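PDB 5M1T: MucR Phosphodiesterase from Pseudomonas aeruginosa, which belongs to the EAL-domain family of phosphodiesterases and carries two magnesium ions beside the ligand C2E bound in its pocket. Local coordinates for residues S184-G189 with V241-E246; L128-A133 with D167-I172; R69-H72 with G76-T79. One frame throughout, in Å; residues are numbered along the deposited sequence.

Contact 1. Residues S184-G189 with V241-E246; sequences SIDDFG and VAEGVE. With MG (magnesium ion), chain E; MG (magnesium ion), chain D; C2E (9,9'-[(2R,3R,3aS,5S,7aR,9R,10R,10aS,12S,14aR)-3,5,10,12-tetrahydroxy-5,12-dioxidooctahydro-2H,7H-difuro[3,2-d:3',2'-j][1,3,7,9,2,8]tetraoxadiphosphacyclododecine-2,9-diyl]bis(2-amino-1,9-dihydro-6H-purin-6-one)), chain C.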
loop_
_atom_site.group_PDB
_atom_site.type_symbol
_atom_site.label_atom_id
_atom_site.label_comp_id
_atom_site.label_asym_id
_atom_site.label_seq_id
_atom_site.Cartn_x
_atom_site.Cartn_y
_atom_site.Cartn_z
ATOM N N SER A 184 -12.678 -7.683 7.271
ATOM C CA SER A 184 -12.909 -7.380 8.675
ATOM C C SER A 184 -12.083 -6.166 9.114
ATOM O O SER A 184 -10.900 -6.027 8.739
ATOM C CB SER A 184 -12.548 -8.612 9.515
ATOM O OG SER A 184 -12.723 -8.356 10.904
ATOM N N ILE A 185 -12.706 -5.259 9.862
ATOM C CA ILE A 185 -11.977 -4.132 10.471
ATOM C C ILE A 185 -11.590 -4.491 11.904
ATOM O O ILE A 185 -12.433 -4.581 12.794
ATOM C CB ILE A 185 -12.801 -2.845 10.489
ATOM C CG1 ILE A 185 -13.362 -2.513 9.115
ATOM C CG2 ILE A 185 -11.977 -1.666 11.003
ATOM C CD1 ILE A 185 -12.356 -2.303 8.013
ATOM N N ASP A 186 -10.302 -4.674 12.114
ATOM C CA ASP A 186 -9.762 -5.226 13.341
ATOM C C ASP A 186 -9.472 -4.119 14.400
ATOM O O ASP A 186 -9.435 -2.920 14.079
ATOM C CB ASP A 186 -8.432 -5.918 12.970
ATOM C CG ASP A 186 -7.999 -6.966 13.971
ATOM O OD1 ASP A 186 -8.691 -7.173 15.024
ATOM O OD2 ASP A 186 -6.951 -7.580 13.663
ATOM N N ASP A 187 -9.218 -4.528 15.633
ATOM C CA ASP A 187 -8.863 -3.587 16.714
ATOM C C ASP A 187 -9.782 -2.363 16.777
ATOM O O ASP A 187 -9.344 -1.232 17.024
ATOM C CB ASP A 187 -7.405 -3.125 16.592
ATOM C CG ASP A 187 -6.400 -4.279 16.711
ATOM O OD1 ASP A 187 -6.774 -5.434 17.073
ATOM O OD2 ASP A 187 -5.215 -3.998 16.431
ATOM N N PHE A 188 -11.066 -2.589 16.552
ATOM C CA PHE A 188 -11.990 -1.484 16.431
ATOM C C PHE A 188 -12.186 -0.815 17.799
ATOM O O PHE A 188 -12.258 -1.464 18.841
ATOM C CB PHE A 188 -13.308 -1.916 15.798
ATOM C CG PHE A 188 -14.120 -0.778 15.298
ATOM C CD1 PHE A 188 -13.889 -0.254 14.042
ATOM C CD2 PHE A 188 -15.094 -0.185 16.106
ATOM C CE1 PHE A 188 -14.616 0.825 13.570
ATOM C CE2 PHE A 188 -15.835 0.888 15.633
ATOM C CZ PHE A 188 -15.587 1.397 14.361
ATOM N N GLY A 189 -12.165 0.509 17.779
ATOM C CA GLY A 189 -12.290 1.300 18.983
ATOM C C GLY A 189 -10.967 1.965 19.293
ATOM O O GLY A 189 -10.943 2.966 20.017
ATOM N N VAL A 241 -17.619 -9.017 16.203
ATOM C CA VAL A 241 -16.868 -10.033 16.903
ATOM C C VAL A 241 -16.302 -9.408 18.162
ATOM O O VAL A 241 -15.607 -8.356 18.101
ATOM C CB VAL A 241 -15.694 -10.559 16.049
ATOM C CG1 VAL A 241 -14.981 -11.698 16.767
ATOM C CG2 VAL A 241 -16.157 -11.043 14.689
ATOM N N ALA A 242 -16.553 -10.044 19.300
ATOM C CA ALA A 242 -15.890 -9.616 20.526
ATOM C C ALA A 242 -14.649 -10.456 20.694
ATOM O O ALA A 242 -14.714 -11.676 20.626
ATOM C CB ALA A 242 -16.778 -9.758 21.736
ATOM N N GLU A 243 -13.531 -9.803 20.940
ATOM C CA GLU A 243 -12.225 -10.459 21.016
ATOM C C GLU A 243 -11.655 -10.305 22.429
ATOM O O GLU A 243 -11.888 -9.310 23.081
ATOM C CB GLU A 243 -11.331 -9.865 19.908
ATOM C CG GLU A 243 -9.852 -9.963 20.100
ATOM C CD GLU A 243 -9.100 -9.126 19.066
ATOM O OE1 GLU A 243 -8.494 -8.062 19.456
ATOM O OE2 GLU A 243 -9.165 -9.523 17.879
ATOM N N GLY A 244 -10.942 -11.312 22.924
ATOM C CA GLY A 244 -10.358 -11.259 24.258
ATOM C C GLY A 244 -11.282 -11.764 25.364
ATOM O O GLY A 244 -11.109 -11.398 26.523
ATOM N N VAL A 245 -12.252 -12.602 25.028
ATOM C CA VAL A 245 -13.202 -13.082 26.023
ATOM C C VAL A 245 -12.513 -14.109 26.890
ATOM O O VAL A 245 -12.177 -15.208 26.419
ATOM C CB VAL A 245 -14.446 -13.697 25.341
ATOM C CG1 VAL A 245 -15.456 -14.233 26.361
ATOM C CG2 VAL A 245 -15.107 -12.650 24.440
ATOM N N GLU A 246 -12.303 -13.741 28.148
ATOM C CA GLU A 246 -11.643 -14.603 29.124
ATOM C C GLU A 246 -12.516 -15.120 30.257
ATOM O O GLU A 246 -12.146 -16.082 30.885
ATOM C CB GLU A 246 -10.468 -13.860 29.759
ATOM C CG GLU A 246 -9.418 -13.445 28.749
ATOM C CD GLU A 246 -8.258 -12.659 29.328
ATOM O OE1 GLU A 246 -8.435 -11.980 30.381
ATOM O OE2 GLU A 246 -7.175 -12.716 28.686
HETATM MG MG MG E . -7.904 -7.499 17.098
HETATM MG MG MG D . -6.704 -9.712 13.963
HETATM P P1 C2E C . -4.838 -9.257 16.755
HETATM O O2P C2E C . -5.163 -9.232 15.288
HETATM O O1P C2E C . -5.697 -8.360 17.623
HETATM O "O5'" C2E C . -4.968 -10.772 17.238
HETATM C "C5'" C2E C . -5.592 -11.091 18.462
HETATM C "C4'" C2E C . -4.583 -11.170 19.585
HETATM O "O4'" C2E C . -5.299 -11.304 20.827
HETATM C "C3'" C2E C . -3.685 -12.391 19.478
HETATM O "O3'" C2E C . -2.408 -12.070 20.028
HETATM C "C2'" C2E C . -4.356 -13.418 20.364
HETATM O "O2'" C2E C . -3.453 -14.399 20.875
HETATM C "C1'" C2E C . -4.863 -12.503 21.469
HETATM N N9 C2E C . -5.980 -13.056 22.235
HETATM C C8 C2E C . -7.040 -13.726 21.755
HETATM N N7 C2E C . -7.868 -14.070 22.765
HETATM C C5 C2E C . -7.337 -13.601 23.903
HETATM C C6 C2E C . -7.705 -13.615 25.323
HETATM O O6 C2E C . -8.769 -14.163 25.689
HETATM N N1 C2E C . -6.865 -13.015 26.182
HETATM C C2 C2E C . -5.717 -12.421 25.784
HETATM N N2 C2E C . -4.908 -11.839 26.698
HETATM N N3 C2E C . -5.330 -12.364 24.497
HETATM C C4 C2E C . -6.089 -12.937 23.544
HETATM P P11 C2E C . -1.059 -12.463 19.248
HETATM O O21 C2E C . -1.223 -13.863 18.677
HETATM O O11 C2E C . 0.079 -12.425 20.212
HETATM O O5A C2E C . -0.889 -11.416 18.052
HETATM C C5A C2E C . -0.771 -10.026 18.371
HETATM C C4A C2E C . -0.943 -9.200 17.115
HETATM O O4A C2E C . 0.024 -9.564 16.136
HETATM C C3A C2E C . -2.256 -9.452 16.421
HETATM O O3A C2E C . -3.331 -8.748 17.016
HETATM C C2A C2E C . -1.974 -8.999 15.012
HETATM O O2A C2E C . -2.049 -7.586 14.893
HETATM C C1A C2E C . -0.532 -9.402 14.827
HETATM N N91 C2E C . -0.444 -10.662 14.035
HETATM C C81 C2E C . -0.540 -11.939 14.462
HETATM N N71 C2E C . -0.371 -12.806 13.428
HETATM C C51 C2E C . -0.165 -12.060 12.328
HETATM C C61 C2E C . 0.076 -12.314 10.897
HETATM O O61 C2E C . 0.112 -13.485 10.461
HETATM N N11 C2E C . 0.239 -11.252 10.088
HETATM C C21 C2E C . 0.180 -9.984 10.553
HETATM N N21 C2E C . 0.351 -8.960 9.699
HETATM N N31 C2E C . -0.038 -9.671 11.848
HETATM C C41 C2E C . -0.221 -10.662 12.740
HETATM O O HOH W 1 -7.862 -10.220 15.720
HETATM O O HOH W 2 -7.136 -6.417 18.869
#

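Contact 2. Residues L128-A133 with D167-I172; sequences LQFAHA and DASLVI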
loop_
_atom_site.group_PDB
_atom_site.type_symbol
_atom_site.label_atom_id
_atom_site.label_comp_id
_atom_site.label_asym_id
_atom_site.label_seq_id
_atom_site.Cartn_x
_atom_site.Cartn_y
_atom_site.Cartn_z
ATOM N N LEU A 128 1.801 -2.008 5.994
ATOM C CA LEU A 128 2.639 -2.132 4.805
ATOM C C LEU A 128 2.045 -3.180 3.836
ATOM O O LEU A 128 2.007 -2.974 2.632
ATOM C CB LEU A 128 4.079 -2.497 5.202
ATOM C CG LEU A 128 5.169 -2.444 4.121
ATOM C CD1 LEU A 128 6.525 -2.415 4.785
ATOM C CD2 LEU A 128 5.183 -3.634 3.189
ATOM N N GLN A 129 1.556 -4.294 4.361
ATOM C CA GLN A 129 0.940 -5.308 3.509
ATOM C C GLN A 129 -0.307 -4.743 2.841
ATOM O O GLN A 129 -0.582 -5.028 1.682
ATOM C CB GLN A 129 0.555 -6.535 4.332
ATOM C CG GLN A 129 1.723 -7.275 4.939
ATOM C CD GLN A 129 1.258 -8.316 5.935
ATOM O OE1 GLN A 129 0.700 -7.990 6.994
ATOM N NE2 GLN A 129 1.491 -9.597 5.604
ATOM N N PHE A 130 -1.090 -3.963 3.587
ATOM C CA PHE A 130 -2.341 -3.419 3.055
ATOM C C PHE A 130 -2.069 -2.448 1.898
ATOM O O PHE A 130 -2.848 -2.383 0.934
ATOM C CB PHE A 130 -3.145 -2.735 4.149
ATOM C CG PHE A 130 -4.479 -2.214 3.680
ATOM C CD1 PHE A 130 -5.452 -3.088 3.255
ATOM C CD2 PHE A 130 -4.764 -0.862 3.685
ATOM C CE1 PHE A 130 -6.670 -2.636 2.801
ATOM C CE2 PHE A 130 -5.994 -0.393 3.242
ATOM C CZ PHE A 130 -6.952 -1.294 2.789
ATOM N N ALA A 131 -0.958 -1.706 1.991
ATOM C CA ALA A 131 -0.577 -0.713 0.993
ATOM C C ALA A 131 0.292 -1.286 -0.129
ATOM O O ALA A 131 0.558 -0.583 -1.113
ATOM C CB ALA A 131 0.172 0.427 1.654
ATOM N N HIS A 132 0.725 -2.545 -0.012
ATOM C CA HIS A 132 1.661 -3.119 -0.976
ATOM C C HIS A 132 1.016 -3.218 -2.352
ATOM O O HIS A 132 -0.080 -3.754 -2.493
ATOM C CB HIS A 132 2.105 -4.507 -0.513
ATOM C CG HIS A 132 3.386 -4.960 -1.127
ATOM N ND1 HIS A 132 3.467 -5.473 -2.404
ATOM C CD2 HIS A 132 4.654 -4.942 -0.649
ATOM C CE1 HIS A 132 4.725 -5.771 -2.678
ATOM N NE2 HIS A 132 5.464 -5.462 -1.625
ATOM N N ALA A 133 1.690 -2.712 -3.366
ATOM C CA ALA A 133 1.160 -2.723 -4.721
ATOM C C ALA A 133 0.647 -4.088 -5.189
ATOM O O ALA A 133 -0.266 -4.145 -6.015
ATOM C CB ALA A 133 2.223 -2.234 -5.701
ATOM N N ASP A 167 -9.883 6.913 1.054
ATOM C CA ASP A 167 -10.097 6.802 -0.380
ATOM C C ASP A 167 -9.262 5.711 -1.010
ATOM O O ASP A 167 -9.743 5.004 -1.881
ATOM C CB ASP A 167 -9.854 8.132 -1.084
ATOM C CG ASP A 167 -10.986 9.130 -0.855
ATOM O OD1 ASP A 167 -12.171 8.750 -0.687
ATOM O OD2 ASP A 167 -10.673 10.316 -0.853
ATOM N N ALA A 168 -8.035 5.552 -0.545
ATOM C CA ALA A 168 -7.158 4.490 -1.049
ATOM C C ALA A 168 -7.581 3.142 -0.500
ATOM O O ALA A 168 -7.554 2.141 -1.218
ATOM C CB ALA A 168 -5.691 4.780 -0.695
ATOM N N SER A 169 -7.984 3.106 0.773
ATOM C CA SER A 169 -8.472 1.859 1.370
ATOM C C SER A 169 -9.648 1.338 0.555
ATOM O O SER A 169 -9.835 0.119 0.400
ATOM C CB SER A 169 -8.930 2.052 2.820
ATOM O OG SER A 169 -7.869 2.479 3.642
ATOM N N LEU A 170 -10.451 2.274 0.044
ATOM C CA LEU A 170 -11.692 1.926 -0.649
ATOM C C LEU A 170 -11.390 1.225 -1.960
ATOM O O LEU A 170 -11.992 0.211 -2.280
ATOM C CB LEU A 170 -12.541 3.190 -0.886
ATOM C CG LEU A 170 -14.050 3.035 -1.072
ATOM C CD1 LEU A 170 -14.713 2.233 0.041
ATOM C CD2 LEU A 170 -14.711 4.413 -1.132
ATOM N N VAL A 171 -10.417 1.735 -2.691
ATOM C CA VAL A 171 -10.053 1.132 -3.968
ATOM C C VAL A 171 -9.560 -0.288 -3.718
ATOM O O VAL A 171 -10.019 -1.228 -4.363
ATOM C CB VAL A 171 -8.993 1.979 -4.708
ATOM C CG1 VAL A 171 -8.320 1.187 -5.826
ATOM C CG2 VAL A 171 -9.638 3.262 -5.238
ATOM N N ILE A 172 -8.660 -0.443 -2.747
ATOM C CA ILE A 172 -8.130 -1.773 -2.380
ATOM C C ILE A 172 -9.211 -2.753 -1.886
ATOM O O ILE A 172 -9.321 -3.893 -2.359
ATOM C CB ILE A 172 -7.017 -1.692 -1.329
ATOM C CG1 ILE A 172 -5.789 -0.953 -1.869
ATOM C CG2 ILE A 172 -6.583 -3.085 -0.918
ATOM C CD1 ILE A 172 -4.950 -0.289 -0.773
#

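Contact 3. Residues R69-H72 with G76-T79; sequences RWEH and GLIT. With C2E (9,9'-[(2R,3R,3aS,5S,7aR,9R,10R,10aS,12S,14aR)-3,5,10,12-tetrahydroxy-5,12-dioxidooctahydro-2H,7H-difuro[3,2-d:3',2'-j][1,3,7,9,2,8]tetraoxadiphosphacyclododecine-2,9-diyl]bis(2-amino-1,9-dihydro-6H-purin-6-one)), chain C.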
loop_
_atom_site.group_PDB
_atom_site.type_symbol
_atom_site.label_atom_id
_atom_site.label_comp_id
_atom_site.label_asym_id
_atom_site.label_seq_id
_atom_site.Cartn_x
_atom_site.Cartn_y
_atom_site.Cartn_z
ATOM N N ARG A 69 3.319 -17.486 15.042
ATOM C CA ARG A 69 4.199 -17.747 16.172
ATOM C C ARG A 69 5.618 -18.070 15.661
ATOM O O ARG A 69 5.807 -18.516 14.515
ATOM C CB ARG A 69 3.662 -18.901 16.975
ATOM C CG ARG A 69 2.260 -18.665 17.538
ATOM C CD ARG A 69 2.332 -17.922 18.865
ATOM N NE ARG A 69 1.012 -17.576 19.413
ATOM C CZ ARG A 69 0.234 -16.564 19.016
ATOM N NH1 ARG A 69 0.582 -15.780 18.018
ATOM N NH2 ARG A 69 -0.921 -16.346 19.615
ATOM N N TRP A 70 6.615 -17.839 16.496
ATOM C CA TRP A 70 7.985 -18.165 16.109
ATOM C C TRP A 70 8.567 -19.133 17.146
ATOM O O TRP A 70 8.787 -18.767 18.301
ATOM C CB TRP A 70 8.778 -16.857 15.961
ATOM C CG TRP A 70 10.227 -16.976 15.562
ATOM C CD1 TRP A 70 10.886 -18.083 15.145
ATOM C CD2 TRP A 70 11.171 -15.903 15.520
ATOM N NE1 TRP A 70 12.194 -17.772 14.851
ATOM C CE2 TRP A 70 12.389 -16.432 15.070
ATOM C CE3 TRP A 70 11.092 -14.538 15.814
ATOM C CZ2 TRP A 70 13.544 -15.645 14.913
ATOM C CZ3 TRP A 70 12.238 -13.747 15.641
ATOM C CH2 TRP A 70 13.446 -14.310 15.202
ATOM N N GLU A 71 8.745 -20.382 16.746
ATOM C CA GLU A 71 9.412 -21.368 17.585
ATOM C C GLU A 71 10.904 -21.139 17.508
ATOM O O GLU A 71 11.576 -21.618 16.606
ATOM C CB GLU A 71 9.135 -22.797 17.127
ATOM C CG GLU A 71 7.676 -23.176 17.119
ATOM C CD GLU A 71 7.448 -24.559 16.528
ATOM O OE1 GLU A 71 8.272 -25.007 15.666
ATOM O OE2 GLU A 71 6.455 -25.189 16.943
ATOM N N HIS A 72 11.413 -20.422 18.494
ATOM C CA HIS A 72 12.826 -20.103 18.530
ATOM C C HIS A 72 13.653 -21.146 19.319
ATOM O O HIS A 72 13.327 -21.486 20.457
ATOM C CB HIS A 72 13.033 -18.693 19.085
ATOM C CG HIS A 72 14.370 -18.129 18.759
ATOM N ND1 HIS A 72 15.503 -18.440 19.480
ATOM C CD2 HIS A 72 14.774 -17.324 17.751
ATOM C CE1 HIS A 72 16.543 -17.823 18.953
ATOM N NE2 HIS A 72 16.130 -17.142 17.901
ATOM N N GLY A 76 12.354 -20.045 22.674
ATOM C CA GLY A 76 11.068 -20.741 22.698
ATOM C C GLY A 76 10.038 -20.004 21.856
ATOM O O GLY A 76 10.383 -19.213 20.990
ATOM N N LEU A 77 8.773 -20.253 22.125
ATOM C CA LEU A 77 7.680 -19.758 21.305
ATOM C C LEU A 77 7.459 -18.258 21.449
ATOM O O LEU A 77 6.916 -17.793 22.431
ATOM C CB LEU A 77 6.413 -20.516 21.661
ATOM C CG LEU A 77 5.353 -20.416 20.577
ATOM C CD1 LEU A 77 5.697 -21.307 19.402
ATOM C CD2 LEU A 77 3.997 -20.801 21.147
ATOM N N ILE A 78 7.886 -17.498 20.456
ATOM C CA ILE A 78 7.817 -16.042 20.505
ATOM C C ILE A 78 6.522 -15.567 19.830
ATOM O O ILE A 78 6.109 -16.080 18.757
ATOM C CB ILE A 78 9.017 -15.416 19.752
ATOM C CG1 ILE A 78 10.328 -15.943 20.307
ATOM C CG2 ILE A 78 9.002 -13.901 19.832
ATOM C CD1 ILE A 78 11.569 -15.262 19.749
ATOM N N THR A 79 5.886 -14.587 20.470
ATOM C CA THR A 79 4.635 -14.009 19.975
ATOM C C THR A 79 4.915 -12.840 19.055
ATOM O O THR A 79 5.916 -12.168 19.182
ATOM C CB THR A 79 3.694 -13.560 21.133
ATOM O OG1 THR A 79 4.372 -12.666 22.033
ATOM C CG2 THR A 79 3.195 -14.801 21.901
HETATM P P1 C2E C . -4.838 -9.257 16.755
HETATM O O2P C2E C . -5.163 -9.232 15.288
HETATM O O1P C2E C . -5.697 -8.360 17.623
HETATM O "O5'" C2E C . -4.968 -10.772 17.238
HETATM C "C5'" C2E C . -5.592 -11.091 18.462
HETATM C "C4'" C2E C . -4.583 -11.170 19.585
HETATM O "O4'" C2E C . -5.299 -11.304 20.827
HETATM C "C3'" C2E C . -3.685 -12.391 19.478
HETATM O "O3'" C2E C . -2.408 -12.070 20.028
HETATM C "C2'" C2E C . -4.356 -13.418 20.364
HETATM O "O2'" C2E C . -3.453 -14.399 20.875
HETATM C "C1'" C2E C . -4.863 -12.503 21.469
HETATM N N9 C2E C . -5.980 -13.056 22.235
HETATM C C8 C2E C . -7.040 -13.726 21.755
HETATM N N7 C2E C . -7.868 -14.070 22.765
HETATM C C5 C2E C . -7.337 -13.601 23.903
HETATM C C6 C2E C . -7.705 -13.615 25.323
HETATM O O6 C2E C . -8.769 -14.163 25.689
HETATM N N1 C2E C . -6.865 -13.015 26.182
HETATM C C2 C2E C . -5.717 -12.421 25.784
HETATM N N2 C2E C . -4.908 -11.839 26.698
HETATM N N3 C2E C . -5.330 -12.364 24.497
HETATM C C4 C2E C . -6.089 -12.937 23.544
HETATM P P11 C2E C . -1.059 -12.463 19.248
HETATM O O21 C2E C . -1.223 -13.863 18.677
HETATM O O11 C2E C . 0.079 -12.425 20.212
HETATM O O5A C2E C . -0.889 -11.416 18.052
HETATM C C5A C2E C . -0.771 -10.026 18.371
HETATM C C4A C2E C . -0.943 -9.200 17.115
HETATM O O4A C2E C . 0.024 -9.564 16.136
HETATM C C3A C2E C . -2.256 -9.452 16.421
HETATM O O3A C2E C . -3.331 -8.748 17.016
HETATM C C2A C2E C . -1.974 -8.999 15.012
HETATM O O2A C2E C . -2.049 -7.586 14.893
HETATM C C1A C2E C . -0.532 -9.402 14.827
HETATM N N91 C2E C . -0.444 -10.662 14.035
HETATM C C81 C2E C . -0.540 -11.939 14.462
HETATM N N71 C2E C . -0.371 -12.806 13.428
HETATM C C51 C2E C . -0.165 -12.060 12.328
HETATM C C61 C2E C . 0.076 -12.314 10.897
HETATM O O61 C2E C . 0.112 -13.485 10.461
HETATM N N11 C2E C . 0.239 -11.252 10.088
HETATM C C21 C2E C . 0.180 -9.984 10.553
HETATM N N21 C2E C . 0.351 -8.960 9.699
HETATM N N31 C2E C . -0.038 -9.671 11.848
HETATM C C41 C2E C . -0.221 -10.662 12.740
#

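Contact 1. Residues S184-G189 with V241-E246
The carboxylates of D186, D187 and E243 converge on one magnesium ion, that of chain E. Above the D186 carboxylate plane, 41° out of it, the backbone N of D187 donates to OD1 at 2.8 Å, and the same OD1 binds the chain E magnesium at 2.2 Å, so this oxygen is gripped by a metal and an N-H together. The other oxygen of D186, OD2, goes to the chain D magnesium. E243 offers both oxygens to the chain E magnesium, OE1 and OE2 each at 2.5 Å, a bidentate clamp from the other strand. D187 adds a single oxygen, OD1, at 2.4 Å from the same ion. Its CB starts out pointing away from 241-246, and chi1 of -62°, with CG opposite the carbonyl carbon, swings the carboxylate back to the metal.

The carboxylates meet chiefly through this ion: D186 OD1 and E243 OE2 remain 3.7 Å apart, with no hydrogen bond between the segments. C2E O1P and water 2 complete six coordinating atoms. The ligand bridges the pair of metals, since its O2P sits on the chain D magnesium, where E65, N124 and E156 also bind. Further along, E246 OE2 takes the guanine N1 of C2E at 2.5 Å and, more weakly, its N2, so the segment reaches the phosphate through the metal and the base directly. E243 OE1 has a further weak bond from R210 N.

The DDFG sequence of 186-189, which begins on strand 182-188, and E243 on strand 239-243 thus form the two-metal site of an EAL domain, whose family folds as a TIM-like barrel with metals at the C-terminal ends of its strands.

Contact 2. Residues L128-A133 with D167-I172
S169 is the first residue of helix 166-178 within 167-172 to meet the other helix, and it does so at the rim of the F130 ring. Its CB lies in the ring plane, beyond the edge, and OG comes to 3.5 Å from F130 CE2. The hydroxyl is not spent on the ring: its hydrogen-bonding partners are the carbonyl oxygens of A162 and D165, while the methylene and CA of S169 pack against CE2 and CZ.

One turn further on, I172 supplies most of the surface on the side of 167-172. Its CB bond heads for 128-133, and its two branches divide the work. CG2 reaches F130 CE1 at 3.7 Å. CD1 lies over one face of the ring, 4.1 Å above the plane and shifted toward the rim, and it also rests 3.4 Å from the backbone oxygen F130 O. F130 itself has CG trans to its backbone N, chi1 -177°, which carries the ring out from the last turn of helix 127-131 to the opposite helix.

On another side of its helix, Q129 bonds to the ligand C2E through OE1. Just past the helix, H132 ND1 caps G134 N, and A133 N donates to N237 of the second subunit, so the segment touches both the ligand and the second subunit.

Chemically, one aromatic ring is bordered by a serine edge and roofed by an isoleucine, with no hydrogen bond or charge pair between the segments; the two helices hold together here by shape and dispersion, while the serine hydroxyl is satisfied by carbonyls of helix 159-164 and of the link to helix 166-178.

Contact 3. Residues R69-H72 with G76-T79
R69 crosses L77 at a slant, with CB 4.0 Å from L77 CD1. A bend at chi2, -85°, then turns the chain so that CD meets the other methyl, CD2, also at 4.0 Å. At NE the chain passes T79, whose CG2 sits over one face of the guanidinium. At the tip both terminal nitrogens, NH1 and NH2, donate to a single phosphate oxygen, C2E O21, each at 2.7 Å and at the edge of the group; this forked grip fixes the rotation of the guanidinium.

Behind it the backbones pair as an antiparallel hairpin. W70 and I78 form a hydrogen-bonded pair, with I78 N on W70 O at 2.7 Å, and H72 and G76 form another; E71 and L77, non-hydrogen-bonded, lie between. On the face of W70 and H72, I78 CD1 sits over the indole, 4.0 Å from CE3.

The other edge of strand 61-72 is taken by strand 46-55 and the residue before it, through backbone bonds of R69 with V47 and of E71 with Q45. The indole of W70 packs on helix 32-38 and bonds to Q45, while H72 NE2 bonds to D36 of that helix.

How the contacts relate
From the N terminus, contact 3 comes first: a tight hairpin, three residues between its segments, at the end of strand 61-72. Contact 2 follows, closing a loop of 33 residues that runs from helix 127-131 through strand 153-158 to helix 166-178. That helix is followed by strand 182-188, where contact 1 opens; 51 residues later, mostly helix, strand 239-243 closes it, a shared magnesium tying the two strands. The three are in series, with no nesting and no crossing. Contacts 1 and 3 reach the same sheet and both touch C2E, their nearest atoms about 11 Å apart, whereas contact 2 ties two helices together, its centre about 21 Å from that of contact 1.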